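Local coordinates for protein ComZ (Thermus thermophilus, PDB 6QVI) that probably acts as a pilus tip-associated DNA receptor in natural competence, a pilin that joins a pseudopilin-like domain to a beta-solenoid domain, at residues Q16-A21 with A119-Q124; V76-E81 with Y94-Y99; L338-V343 with Y359-G364; G363-L368 with P386-A391. All coordinates share one frame; numbering follows the deposited sequence.

The four contacts form two pairs on opposite sides of the chain's centre. Contacts 1 and 2 belong to the pseudopilin-like part, where helix 12-40 lies on an antiparallel sheet; their centres are 13 Å apart, and the ring of Tyr94 touches the backbone of Ala20. Contacts 3 and 4 belong to the other, larger part of the chain, probably the beta-solenoid domain, and have centres only 8 Å apart. They share Gly363 and Gly364, which link two neighbouring strands of one mixed sheet, and Tyr359 and Tyr361 of contact 3 pack on Glu366 of contact 4. Between the pairs the centres lie 58 to 73 Å apart, with no touch.

Contact 1: Q16-A21 with A119-Q124; sequences QAFYAA and AKARVQ
Ala17 lays its methyl group against Ala119, just before the strand, and against Ala121 within it, with CB 3.6 Å from Ala119 CB. This is the helix-on-sheet packing of the pilin fold: helix 12-40 rests on one face of an antiparallel sheet largely through alanines, with Phe18 and Val123 beside them. The short segments cross at -40°, and their axes approach to 6.9 Å, a close fit that methyl groups allow. Ala17 and Ala21 follow one another a turn apart along the helix, while Ala119, Ala121 and Val123 are spaced two apart along the chain, so both rows turn the same apolar side to each other. Ala121 sits in the middle of the interface. Its CB is 3.7 Å from the carbonyl carbon of Ala17 and meets Phe18 from another side, where ring atom CD1 comes to 3.5 Å. The Phe18 side chain sets out away from the strand, but with CG anti to the carbonyl carbon (chi1 -87°) the ring swings back obliquely to it. No hydrogen bond joins the segments. The strand is held instead by backbone bonds to strands 107-115 and 517-529, and Ala21 O is hydrogen-bonded to the hydroxyl of Ser112. In Val123, CG1 lies beside the backbone N (chi1 -49°) and meets Ala21 CB at 3.8 Å, while CG2 reaches toward the carbonyl of the same alanine.

Contact 2: V76-E81 with Y94-Y99; sequences VLAQNE and YTATLY
In Tyr94, CG occupies the crowded position between the backbone N and the carbonyl carbon (chi1 66°), and in Glu81 it is anti to the backbone N (chi1 178°); from neighbouring positions on one face, these torsions let the two side chains run alongside each other. Glu81 CB makes an off-centre CH-pi contact with the Tyr94 ring, 4.2 Å from its centroid, and Glu81 O lies over a face of the ring. The carboxylate lies alongside the hydroxyl end of the ring, and OE2 forms a salt bridge with Lys27. Tyr94 CE1 also packs on Ala78 CB (4.2 Å). An alanine in place of Tyr94 would probably leave the aliphatic part of Glu81 without its aromatic neighbour and loosen the packing on Ala78. The backbones form an antiparallel pair interrupted by two beta bulges. At the classic bulge, Ala96 O accepts from both Leu77 N (3.0 Å) and Ala78 N (3.1 Å), the latter on a lone pair, and Ala96 N returns a bond to Ala78 O at 2.8 Å. At the G1 bulge, Asn80 has a positive phi of 56°, and its N-H points almost straight at Thr95 OG1, 3.2 Å away. Tyr94 N bonds to Glu81 O at 3.0 Å. Helix 12-40 packs through Lys27 and Tyr28 on the face carrying Ala78, Ala96 and Tyr94, while strand 90-100 pairs on its other side with strand 107-115.

Contact 3: L338-V343 with Y359-G364; sequences LDTQSV and YTYTGG
The chain from Leu338 to Gln341 makes a type II' beta turn, with Asp339 at a positive phi of 62°, and then runs antiparallel to strand 357-360. Val343 and Tyr359 form a hydrogen-bonded pair: Tyr359 N points nearly along the C=O axis of Val343 at 2.7 Å, and Val343 N meets a lone pair of Tyr359 O at 3.1 Å. Tyr359 carries most of the side-chain contact. With CG anti to the backbone N (chi1 172°), its ring reaches to the turn, and Leu338 CD1 covers one face, 3.9 Å from the centroid and close to the ring normal. The Tyr359 hydroxyl donates to a lone pair of Asp339 O, so the turn is tied to the sheet by a side chain as well as by backbone; the modelled separation of these oxygens is too short to be taken literally at this resolution. Farther along, Tyr361 lies beside Thr340, pointing the same way, with ring atoms CD2 and CE2 next to Thr340 O and OG1. Its N gives a weak bond to Ser342 OG (3.0 Å). An alanine at Tyr361 would probably strip Thr340 of this aromatic flank. The contact joins the loop before strand 343-348 to the mixed sheet in which strand 357-360 lies between strands 343-348 and 366-371, and Leu338 reaches across to touch Leu368 of the latter.

Contact 4: G363-L368 with P386-A391; sequences GGQELL and PVDYRA
Gly363 has backbone angles (phi 110°, psi -39°) at which a side chain would collide with the preceding carbonyl oxygen, and with Gly364 it leads the chain into a parallel strand pair. Strands 366-371, 387-392 and 419-421 lie side by side in parallel, a stacking consistent with the beta-solenoid domain. Gln365 bends at chi2 and brings its amide across the carboxylate of Asp388, the two planes 46° apart; its NE2 makes a weak bond to Glu366 O, while Asp388 OD1 has a salt bridge with Arg197. Glu366 turns its own carboxylate away from the partner strand, to Thr362 and Arg385, but its carbonyl accepts from Asp388 N at 3.1 Å, with the donor well above the carbonyl plane. On the same side of the sheet as Asp388, Leu367 crosses Arg390 obliquely, CD1 lying 3.7 Å from Arg390 CD and CD2 reaching NH1. Leu368 faces the other way, where its CB meets Val387 CG2 at 3.6 Å. Leu368 also binds the neighbouring strand through both its backbone polar atoms: its N lies nearly along the C=O axis of Asp388, 3.1 Å from the oxygen, and its O accepts a weak bond from Arg390 N at 3.3 Å.

Contact 1: Q16-A21 with A119-Q124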
loop_
_atom_site.group_PDB
_atom_site.type_symbol
_atom_site.label_atom_id
_atom_site.label_comp_id
_atom_site.label_asym_id
_atom_site.label_seq_id
_atom_site.Cartn_x
_atom_site.Cartn_y
_atom_site.Cartn_z
ATOM N N GLN A 16 22.822 -13.179 -40.987
ATOM C CA GLN A 16 21.362 -13.132 -41.048
ATOM C C GLN A 16 20.718 -14.106 -40.064
ATOM O O GLN A 16 19.603 -13.871 -39.607
ATOM C CB GLN A 16 20.854 -13.429 -42.490
ATOM C CG GLN A 16 21.516 -12.636 -43.620
ATOM C CD GLN A 16 21.190 -13.182 -45.044
ATOM O OE1 GLN A 16 20.886 -12.408 -45.958
ATOM N NE2 GLN A 16 21.182 -14.510 -45.197
ATOM N N ALA A 17 21.432 -15.142 -39.664
ATOM C CA ALA A 17 20.829 -16.042 -38.693
ATOM C C ALA A 17 20.826 -15.393 -37.318
ATOM O O ALA A 17 19.795 -15.371 -36.612
ATOM C CB ALA A 17 21.597 -17.374 -38.665
ATOM N N PHE A 18 21.942 -14.735 -37.003
ATOM C CA PHE A 18 22.048 -13.937 -35.797
ATOM C C PHE A 18 20.977 -12.854 -35.754
ATOM O O PHE A 18 20.278 -12.715 -34.748
ATOM C CB PHE A 18 23.439 -13.351 -35.746
ATOM C CG PHE A 18 24.427 -14.253 -35.096
ATOM C CD1 PHE A 18 24.043 -15.057 -34.035
ATOM C CD2 PHE A 18 25.721 -14.350 -35.585
ATOM C CE1 PHE A 18 24.943 -15.895 -33.433
ATOM C CE2 PHE A 18 26.633 -15.206 -34.992
ATOM C CZ PHE A 18 26.241 -15.979 -33.912
ATOM N N TYR A 19 20.794 -12.117 -36.827
ATOM C CA TYR A 19 19.796 -11.070 -36.834
ATOM C C TYR A 19 18.434 -11.617 -36.588
ATOM O O TYR A 19 17.630 -11.008 -35.959
ATOM C CB TYR A 19 19.795 -10.316 -38.142
ATOM C CG TYR A 19 18.647 -9.372 -38.266
ATOM C CD1 TYR A 19 18.726 -8.101 -37.772
ATOM C CD2 TYR A 19 17.487 -9.753 -38.863
ATOM C CE1 TYR A 19 17.672 -7.231 -37.869
ATOM C CE2 TYR A 19 16.427 -8.895 -38.962
ATOM C CZ TYR A 19 16.532 -7.635 -38.462
ATOM O OH TYR A 19 15.489 -6.770 -38.563
ATOM N N ALA A 20 18.182 -12.799 -37.063
ATOM C CA ALA A 20 16.896 -13.366 -36.870
ATOM C C ALA A 20 16.693 -13.629 -35.421
ATOM O O ALA A 20 15.667 -13.349 -34.896
ATOM C CB ALA A 20 16.786 -14.647 -37.634
ATOM N N ALA A 21 17.674 -14.192 -34.768
ATOM C CA ALA A 21 17.528 -14.495 -33.372
ATOM C C ALA A 21 17.479 -13.244 -32.545
ATOM O O ALA A 21 16.654 -13.105 -31.683
ATOM C CB ALA A 21 18.661 -15.371 -32.923
ATOM N N ALA A 119 20.762 -21.419 -41.912
ATOM C CA ALA A 119 21.666 -21.117 -40.811
ATOM C C ALA A 119 20.829 -20.908 -39.558
ATOM O O ALA A 119 19.795 -20.223 -39.581
ATOM C CB ALA A 119 22.539 -19.888 -41.092
ATOM N N LYS A 120 21.283 -21.492 -38.470
ATOM C CA LYS A 120 20.547 -21.461 -37.230
ATOM C C LYS A 120 21.460 -20.854 -36.167
ATOM O O LYS A 120 22.651 -21.212 -36.059
ATOM C CB LYS A 120 20.077 -22.883 -36.873
ATOM C CG LYS A 120 19.177 -22.999 -35.652
ATOM C CD LYS A 120 18.688 -24.451 -35.437
ATOM C CE LYS A 120 17.923 -24.569 -34.102
ATOM N NZ LYS A 120 17.505 -25.957 -33.707
ATOM N N ALA A 121 20.899 -19.903 -35.417
ATOM C CA ALA A 121 21.577 -19.219 -34.325
ATOM C C ALA A 121 20.645 -19.126 -33.125
ATOM O O ALA A 121 19.417 -19.020 -33.249
ATOM C CB ALA A 121 22.020 -17.804 -34.714
ATOM N N ARG A 122 21.257 -19.054 -31.960
ATOM C CA ARG A 122 20.549 -19.029 -30.690
ATOM C C ARG A 122 21.125 -17.893 -29.853
ATOM O O ARG A 122 22.357 -17.812 -29.668
ATOM C CB ARG A 122 20.739 -20.376 -29.991
ATOM C CG ARG A 122 19.884 -20.706 -28.817
ATOM C CD ARG A 122 20.239 -22.120 -28.412
ATOM N NE ARG A 122 20.199 -22.286 -26.972
ATOM C CZ ARG A 122 19.156 -22.784 -26.327
ATOM N NH1 ARG A 122 18.075 -23.173 -27.006
ATOM N NH2 ARG A 122 19.201 -22.896 -25.005
ATOM N N VAL A 123 20.257 -17.024 -29.336
ATOM C CA VAL A 123 20.740 -15.983 -28.433
ATOM C C VAL A 123 19.895 -15.975 -27.166
ATOM O O VAL A 123 18.684 -16.234 -27.180
ATOM C CB VAL A 123 20.738 -14.585 -29.098
ATOM C CG1 VAL A 123 21.402 -14.666 -30.440
ATOM C CG2 VAL A 123 19.366 -13.994 -29.198
ATOM N N GLN A 124 20.517 -15.614 -26.061
ATOM C CA GLN A 124 19.770 -15.765 -24.827
ATOM C C GLN A 124 20.262 -14.765 -23.802
ATOM O O GLN A 124 21.412 -14.314 -23.870
ATOM C CB GLN A 124 19.885 -17.204 -24.319
ATOM C CG GLN A 124 21.086 -17.563 -23.533
ATOM C CD GLN A 124 20.940 -18.963 -22.928
ATOM O OE1 GLN A 124 20.317 -19.843 -23.529
ATOM N NE2 GLN A 124 21.467 -19.157 -21.717
#

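Contact 2: V76-E81 with Y94-Y99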
loop_
_atom_site.group_PDB
_atom_site.type_symbol
_atom_site.label_atom_id
_atom_site.label_comp_id
_atom_site.label_asym_id
_atom_site.label_seq_id
_atom_site.Cartn_x
_atom_site.Cartn_y
_atom_site.Cartn_z
ATOM N N VAL A 76 6.273 -20.595 -23.712
ATOM C CA VAL A 76 6.594 -20.205 -25.071
ATOM C C VAL A 76 5.935 -18.886 -25.403
ATOM O O VAL A 76 4.709 -18.785 -25.419
ATOM C CB VAL A 76 6.188 -21.294 -26.074
ATOM C CG1 VAL A 76 6.422 -20.788 -27.474
ATOM C CG2 VAL A 76 7.031 -22.541 -25.807
ATOM N N LEU A 77 6.754 -17.885 -25.728
ATOM C CA LEU A 77 6.230 -16.583 -26.137
ATOM C C LEU A 77 6.040 -16.437 -27.641
ATOM O O LEU A 77 5.274 -15.561 -28.053
ATOM C CB LEU A 77 7.146 -15.455 -25.699
ATOM C CG LEU A 77 7.619 -15.459 -24.272
ATOM C CD1 LEU A 77 8.677 -14.371 -24.150
ATOM C CD2 LEU A 77 6.434 -15.256 -23.357
ATOM N N ALA A 78 6.740 -17.225 -28.474
ATOM C CA ALA A 78 6.561 -17.104 -29.929
ATOM C C ALA A 78 7.152 -18.309 -30.643
ATOM O O ALA A 78 8.312 -18.669 -30.418
ATOM C CB ALA A 78 7.207 -15.829 -30.491
ATOM N N GLN A 79 6.337 -18.961 -31.449
ATOM C CA GLN A 79 6.762 -20.129 -32.171
ATOM C C GLN A 79 6.698 -19.822 -33.630
ATOM O O GLN A 79 5.677 -19.436 -34.117
ATOM C CB GLN A 79 5.859 -21.283 -31.852
ATOM C CG GLN A 79 6.345 -22.584 -32.401
ATOM C CD GLN A 79 6.246 -23.690 -31.398
ATOM O OE1 GLN A 79 5.713 -24.745 -31.679
ATOM N NE2 GLN A 79 6.772 -23.459 -30.226
ATOM N N ASN A 80 7.828 -19.921 -34.305
ATOM C CA ASN A 80 7.963 -19.654 -35.727
ATOM C C ASN A 80 7.528 -18.291 -36.200
ATOM O O ASN A 80 7.125 -18.129 -37.312
ATOM C CB ASN A 80 7.326 -20.758 -36.534
ATOM C CG ASN A 80 7.973 -22.077 -36.270
ATOM O OD1 ASN A 80 9.168 -22.180 -36.283
ATOM N ND2 ASN A 80 7.194 -23.078 -36.001
ATOM N N GLU A 81 7.684 -17.284 -35.377
ATOM C CA GLU A 81 7.295 -15.963 -35.767
ATOM C C GLU A 81 8.269 -15.518 -36.808
ATOM O O GLU A 81 9.425 -15.746 -36.665
ATOM C CB GLU A 81 7.373 -15.069 -34.555
ATOM C CG GLU A 81 7.029 -13.618 -34.781
ATOM C CD GLU A 81 6.364 -13.005 -33.577
ATOM O OE1 GLU A 81 5.643 -13.715 -32.863
ATOM O OE2 GLU A 81 6.552 -11.809 -33.344
ATOM N N TYR A 94 11.847 -17.412 -35.932
ATOM C CA TYR A 94 12.490 -17.535 -34.651
ATOM C C TYR A 94 11.555 -18.023 -33.638
ATOM O O TYR A 94 10.384 -17.959 -33.805
ATOM C CB TYR A 94 13.142 -16.258 -34.181
ATOM C CG TYR A 94 12.210 -15.163 -33.881
ATOM C CD1 TYR A 94 11.342 -15.237 -32.841
ATOM C CD2 TYR A 94 12.215 -14.040 -34.629
ATOM C CE1 TYR A 94 10.494 -14.210 -32.561
ATOM C CE2 TYR A 94 11.367 -13.021 -34.362
ATOM C CZ TYR A 94 10.517 -13.121 -33.324
ATOM O OH TYR A 94 9.686 -12.094 -33.089
ATOM N N THR A 95 12.094 -18.562 -32.583
ATOM C CA THR A 95 11.255 -19.040 -31.549
ATOM C C THR A 95 11.673 -18.557 -30.198
ATOM O O THR A 95 12.715 -18.911 -29.743
ATOM C CB THR A 95 11.179 -20.526 -31.546
ATOM O OG1 THR A 95 10.348 -20.916 -32.621
ATOM C CG2 THR A 95 10.561 -20.967 -30.298
ATOM N N ALA A 96 10.829 -17.786 -29.529
ATOM C CA ALA A 96 11.223 -17.206 -28.250
ATOM C C ALA A 96 10.553 -18.002 -27.148
ATOM O O ALA A 96 9.331 -18.208 -27.182
ATOM C CB ALA A 96 10.848 -15.730 -28.155
ATOM N N THR A 97 11.352 -18.441 -26.183
ATOM C CA THR A 97 10.888 -19.210 -25.040
ATOM C C THR A 97 11.409 -18.545 -23.785
ATOM O O THR A 97 12.551 -18.075 -23.753
ATOM C CB THR A 97 11.379 -20.667 -25.063
ATOM O OG1 THR A 97 11.018 -21.283 -26.303
ATOM C CG2 THR A 97 10.734 -21.442 -23.959
ATOM N N LEU A 98 10.553 -18.498 -22.761
ATOM C CA LEU A 98 10.869 -17.887 -21.477
ATOM C C LEU A 98 10.952 -18.985 -20.434
ATOM O O LEU A 98 10.017 -19.780 -20.305
ATOM C CB LEU A 98 9.806 -16.860 -21.078
ATOM C CG LEU A 98 10.057 -16.291 -19.673
ATOM C CD1 LEU A 98 11.406 -15.617 -19.655
ATOM C CD2 LEU A 98 8.953 -15.338 -19.219
ATOM N N TYR A 99 12.081 -19.054 -19.738
ATOM C CA TYR A 99 12.324 -20.073 -18.721
ATOM C C TYR A 99 12.549 -19.436 -17.355
ATOM O O TYR A 99 13.322 -18.476 -17.230
ATOM C CB TYR A 99 13.555 -20.908 -19.087
ATOM C CG TYR A 99 13.497 -21.521 -20.451
ATOM C CD1 TYR A 99 13.944 -20.820 -21.565
ATOM C CD2 TYR A 99 13.031 -22.812 -20.628
ATOM C CE1 TYR A 99 13.914 -21.383 -22.819
ATOM C CE2 TYR A 99 13.007 -23.390 -21.869
ATOM C CZ TYR A 99 13.450 -22.684 -22.972
ATOM O OH TYR A 99 13.376 -23.296 -24.229
#

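Contact 3: L338-V343 with Y359-G364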
loop_
_atom_site.group_PDB
_atom_site.type_symbol
_atom_site.label_atom_id
_atom_site.label_comp_id
_atom_site.label_asym_id
_atom_site.label_seq_id
_atom_site.Cartn_x
_atom_site.Cartn_y
_atom_site.Cartn_z
ATOM N N LEU A 338 -12.290 21.209 16.746
ATOM C CA LEU A 338 -13.099 21.868 15.728
ATOM C C LEU A 338 -14.467 22.201 16.313
ATOM O O LEU A 338 -14.685 23.353 16.703
ATOM C CB LEU A 338 -13.215 20.988 14.499
ATOM C CG LEU A 338 -11.892 20.837 13.766
ATOM C CD1 LEU A 338 -12.140 20.259 12.426
ATOM C CD2 LEU A 338 -11.289 22.165 13.583
ATOM N N ASP A 339 -15.385 21.242 16.387
ATOM C CA ASP A 339 -16.691 21.432 17.084
ATOM C C ASP A 339 -17.537 22.537 16.442
ATOM O O ASP A 339 -17.676 22.576 15.210
ATOM C CB ASP A 339 -16.421 21.638 18.570
ATOM C CG ASP A 339 -17.571 21.156 19.443
ATOM O OD1 ASP A 339 -18.635 20.808 18.883
ATOM O OD2 ASP A 339 -17.404 21.089 20.685
ATOM N N THR A 340 -18.131 23.441 17.226
ATOM C CA THR A 340 -19.214 24.336 16.811
ATOM C C THR A 340 -18.804 25.761 16.393
ATOM O O THR A 340 -19.692 26.598 16.181
ATOM C CB THR A 340 -20.259 24.407 17.924
ATOM O OG1 THR A 340 -21.332 25.271 17.532
ATOM C CG2 THR A 340 -19.635 24.890 19.214
ATOM N N GLN A 341 -17.527 26.127 16.377
ATOM C CA GLN A 341 -17.187 27.455 15.864
ATOM C C GLN A 341 -16.234 27.354 14.689
ATOM O O GLN A 341 -15.168 26.750 14.799
ATOM C CB GLN A 341 -16.653 28.385 16.947
ATOM C CG GLN A 341 -16.406 29.746 16.311
ATOM C CD GLN A 341 -17.700 30.568 16.115
ATOM O OE1 GLN A 341 -18.661 30.482 16.881
ATOM N NE2 GLN A 341 -17.717 31.353 15.018
ATOM N N SER A 342 -16.632 27.964 13.575
ATOM C CA SER A 342 -15.865 27.895 12.343
ATOM C C SER A 342 -14.474 28.486 12.503
ATOM O O SER A 342 -14.260 29.490 13.198
ATOM C CB SER A 342 -16.589 28.626 11.207
ATOM O OG SER A 342 -17.830 28.006 10.898
ATOM N N VAL A 343 -13.521 27.857 11.823
ATOM C CA VAL A 343 -12.128 28.263 11.866
ATOM C C VAL A 343 -11.620 28.285 10.435
ATOM O O VAL A 343 -11.777 27.300 9.703
ATOM C CB VAL A 343 -11.306 27.295 12.736
ATOM C CG1 VAL A 343 -9.835 27.628 12.667
ATOM C CG2 VAL A 343 -11.822 27.319 14.173
ATOM N N TYR A 359 -12.712 25.265 8.152
ATOM C CA TYR A 359 -13.716 24.418 8.790
ATOM C C TYR A 359 -15.009 25.215 9.022
ATOM O O TYR A 359 -15.094 26.017 9.959
ATOM C CB TYR A 359 -13.197 23.862 10.110
ATOM C CG TYR A 359 -14.242 23.129 10.945
ATOM C CD1 TYR A 359 -15.208 22.308 10.356
ATOM C CD2 TYR A 359 -14.358 23.394 12.306
ATOM C CE1 TYR A 359 -16.172 21.668 11.143
ATOM C CE2 TYR A 359 -15.330 22.806 13.083
ATOM C CZ TYR A 359 -16.228 21.918 12.520
ATOM O OH TYR A 359 -17.190 21.315 13.324
ATOM N N THR A 360 -15.992 25.030 8.147
ATOM C CA THR A 360 -17.278 25.699 8.311
ATOM C C THR A 360 -18.184 24.880 9.231
ATOM O O THR A 360 -18.021 23.662 9.380
ATOM C CB THR A 360 -17.953 25.937 6.958
ATOM O OG1 THR A 360 -16.967 26.298 5.984
ATOM C CG2 THR A 360 -18.924 27.061 7.075
ATOM N N TYR A 361 -19.167 25.559 9.832
ATOM C CA TYR A 361 -20.193 24.925 10.654
ATOM C C TYR A 361 -21.569 25.310 10.104
ATOM O O TYR A 361 -21.834 26.478 9.811
ATOM C CB TYR A 361 -20.043 25.353 12.126
ATOM C CG TYR A 361 -21.229 25.022 13.024
ATOM C CD1 TYR A 361 -22.073 23.934 12.764
ATOM C CD2 TYR A 361 -21.569 25.866 14.069
ATOM C CE1 TYR A 361 -23.168 23.661 13.553
ATOM C CE2 TYR A 361 -22.674 25.595 14.874
ATOM C CZ TYR A 361 -23.469 24.490 14.596
ATOM O OH TYR A 361 -24.563 24.184 15.356
ATOM N N THR A 362 -22.441 24.314 9.997
ATOM C CA THR A 362 -23.705 24.360 9.271
ATOM C C THR A 362 -24.945 24.381 10.156
ATOM O O THR A 362 -25.908 25.099 9.863
ATOM C CB THR A 362 -23.780 23.117 8.371
ATOM O OG1 THR A 362 -23.854 21.935 9.190
ATOM C CG2 THR A 362 -22.547 22.942 7.502
ATOM N N GLY A 363 -24.948 23.606 11.230
ATOM C CA GLY A 363 -26.179 23.266 11.913
ATOM C C GLY A 363 -26.471 21.800 11.667
ATOM O O GLY A 363 -26.882 21.068 12.574
ATOM N N GLY A 364 -26.210 21.345 10.447
ATOM C CA GLY A 364 -26.444 19.953 10.130
ATOM C C GLY A 364 -25.140 19.205 10.022
ATOM O O GLY A 364 -24.577 18.675 10.997
#

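Contact 4: G363-L368 with P386-A391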
loop_
_atom_site.group_PDB
_atom_site.type_symbol
_atom_site.label_atom_id
_atom_site.label_comp_id
_atom_site.label_asym_id
_atom_site.label_seq_id
_atom_site.Cartn_x
_atom_site.Cartn_y
_atom_site.Cartn_z
ATOM N N GLY A 363 -24.948 23.606 11.230
ATOM C CA GLY A 363 -26.179 23.266 11.913
ATOM C C GLY A 363 -26.471 21.800 11.667
ATOM O O GLY A 363 -26.882 21.068 12.574
ATOM N N GLY A 364 -26.210 21.345 10.447
ATOM C CA GLY A 364 -26.444 19.953 10.130
ATOM C C GLY A 364 -25.140 19.205 10.022
ATOM O O GLY A 364 -24.577 18.675 10.997
ATOM N N GLN A 365 -24.636 19.291 8.792
ATOM C CA GLN A 365 -23.580 18.457 8.233
ATOM C C GLN A 365 -22.345 19.311 7.893
ATOM O O GLN A 365 -22.317 19.968 6.854
ATOM C CB GLN A 365 -24.150 17.608 7.072
ATOM C CG GLN A 365 -23.395 16.319 7.060
ATOM C CD GLN A 365 -22.153 16.659 6.359
ATOM O OE1 GLN A 365 -22.240 17.333 5.339
ATOM N NE2 GLN A 365 -21.009 16.455 6.970
ATOM N N GLU A 366 -21.380 19.421 8.806
ATOM C CA GLU A 366 -20.209 20.297 8.629
ATOM C C GLU A 366 -19.266 20.132 7.451
ATOM O O GLU A 366 -19.388 19.237 6.645
ATOM C CB GLU A 366 -19.391 20.349 9.898
ATOM C CG GLU A 366 -20.192 20.159 11.158
ATOM C CD GLU A 366 -21.488 20.902 11.133
ATOM O OE1 GLU A 366 -21.599 21.837 10.353
ATOM O OE2 GLU A 366 -22.387 20.565 11.915
ATOM N N LEU A 367 -18.286 21.010 7.370
ATOM C CA LEU A 367 -17.369 20.961 6.260
ATOM C C LEU A 367 -15.977 21.353 6.667
ATOM O O LEU A 367 -15.781 22.285 7.413
ATOM C CB LEU A 367 -17.861 21.872 5.162
ATOM C CG LEU A 367 -17.027 21.793 3.905
ATOM C CD1 LEU A 367 -16.920 20.340 3.544
ATOM C CD2 LEU A 367 -17.633 22.565 2.758
ATOM N N LEU A 368 -15.009 20.620 6.156
ATOM C CA LEU A 368 -13.627 20.845 6.453
ATOM C C LEU A 368 -12.891 20.662 5.169
ATOM O O LEU A 368 -12.701 19.566 4.725
ATOM C CB LEU A 368 -13.186 19.813 7.453
ATOM C CG LEU A 368 -11.726 19.494 7.427
ATOM C CD1 LEU A 368 -11.026 20.815 7.323
ATOM C CD2 LEU A 368 -11.394 18.835 8.737
ATOM N N PRO A 386 -19.714 15.258 13.384
ATOM C CA PRO A 386 -19.686 14.743 12.008
ATOM C C PRO A 386 -19.314 15.824 11.003
ATOM O O PRO A 386 -19.757 16.977 11.105
ATOM C CB PRO A 386 -21.118 14.251 11.791
ATOM C CG PRO A 386 -21.563 13.829 13.135
ATOM C CD PRO A 386 -20.890 14.760 14.126
ATOM N N VAL A 387 -18.458 15.460 10.071
ATOM C CA VAL A 387 -17.941 16.427 9.154
ATOM C C VAL A 387 -17.601 15.815 7.825
ATOM O O VAL A 387 -17.077 14.746 7.754
ATOM C CB VAL A 387 -16.692 17.025 9.802
ATOM C CG1 VAL A 387 -15.888 15.931 10.441
ATOM C CG2 VAL A 387 -15.847 17.818 8.842
ATOM N N ASP A 388 -17.946 16.513 6.768
ATOM C CA ASP A 388 -17.694 16.106 5.421
ATOM C C ASP A 388 -16.403 16.741 5.032
ATOM O O ASP A 388 -16.130 17.856 5.437
ATOM C CB ASP A 388 -18.760 16.678 4.515
ATOM C CG ASP A 388 -19.754 15.666 4.086
ATOM O OD1 ASP A 388 -20.046 14.750 4.871
ATOM O OD2 ASP A 388 -20.258 15.803 2.966
ATOM N N TYR A 389 -15.598 16.074 4.230
ATOM C CA TYR A 389 -14.365 16.710 3.866
ATOM C C TYR A 389 -14.234 16.866 2.404
ATOM O O TYR A 389 -14.934 16.242 1.663
ATOM C CB TYR A 389 -13.167 16.006 4.471
ATOM C CG TYR A 389 -12.804 14.677 3.889
ATOM C CD1 TYR A 389 -12.361 14.562 2.603
ATOM C CD2 TYR A 389 -12.865 13.542 4.656
ATOM C CE1 TYR A 389 -12.009 13.341 2.089
ATOM C CE2 TYR A 389 -12.519 12.321 4.152
ATOM C CZ TYR A 389 -12.091 12.233 2.870
ATOM O OH TYR A 389 -11.743 11.016 2.381
ATOM N N ARG A 390 -13.361 17.771 2.015
ATOM C CA ARG A 390 -13.066 18.039 0.637
ATOM C C ARG A 390 -11.597 18.325 0.664
ATOM O O ARG A 390 -11.156 19.110 1.471
ATOM C CB ARG A 390 -13.787 19.282 0.164
ATOM C CG ARG A 390 -15.295 19.187 0.150
ATOM C CD ARG A 390 -15.918 20.566 0.038
ATOM N NE ARG A 390 -16.234 20.940 -1.331
ATOM C CZ ARG A 390 -17.399 21.446 -1.697
ATOM N NH1 ARG A 390 -18.336 21.637 -0.792
ATOM N NH2 ARG A 390 -17.625 21.761 -2.959
ATOM N N ALA A 391 -10.825 17.708 -0.211
ATOM C CA ALA A 391 -9.402 17.938 -0.185
ATOM C C ALA A 391 -8.778 17.941 -1.538
ATOM O O ALA A 391 -9.134 17.153 -2.375
ATOM C CB ALA A 391 -8.749 16.871 0.645
#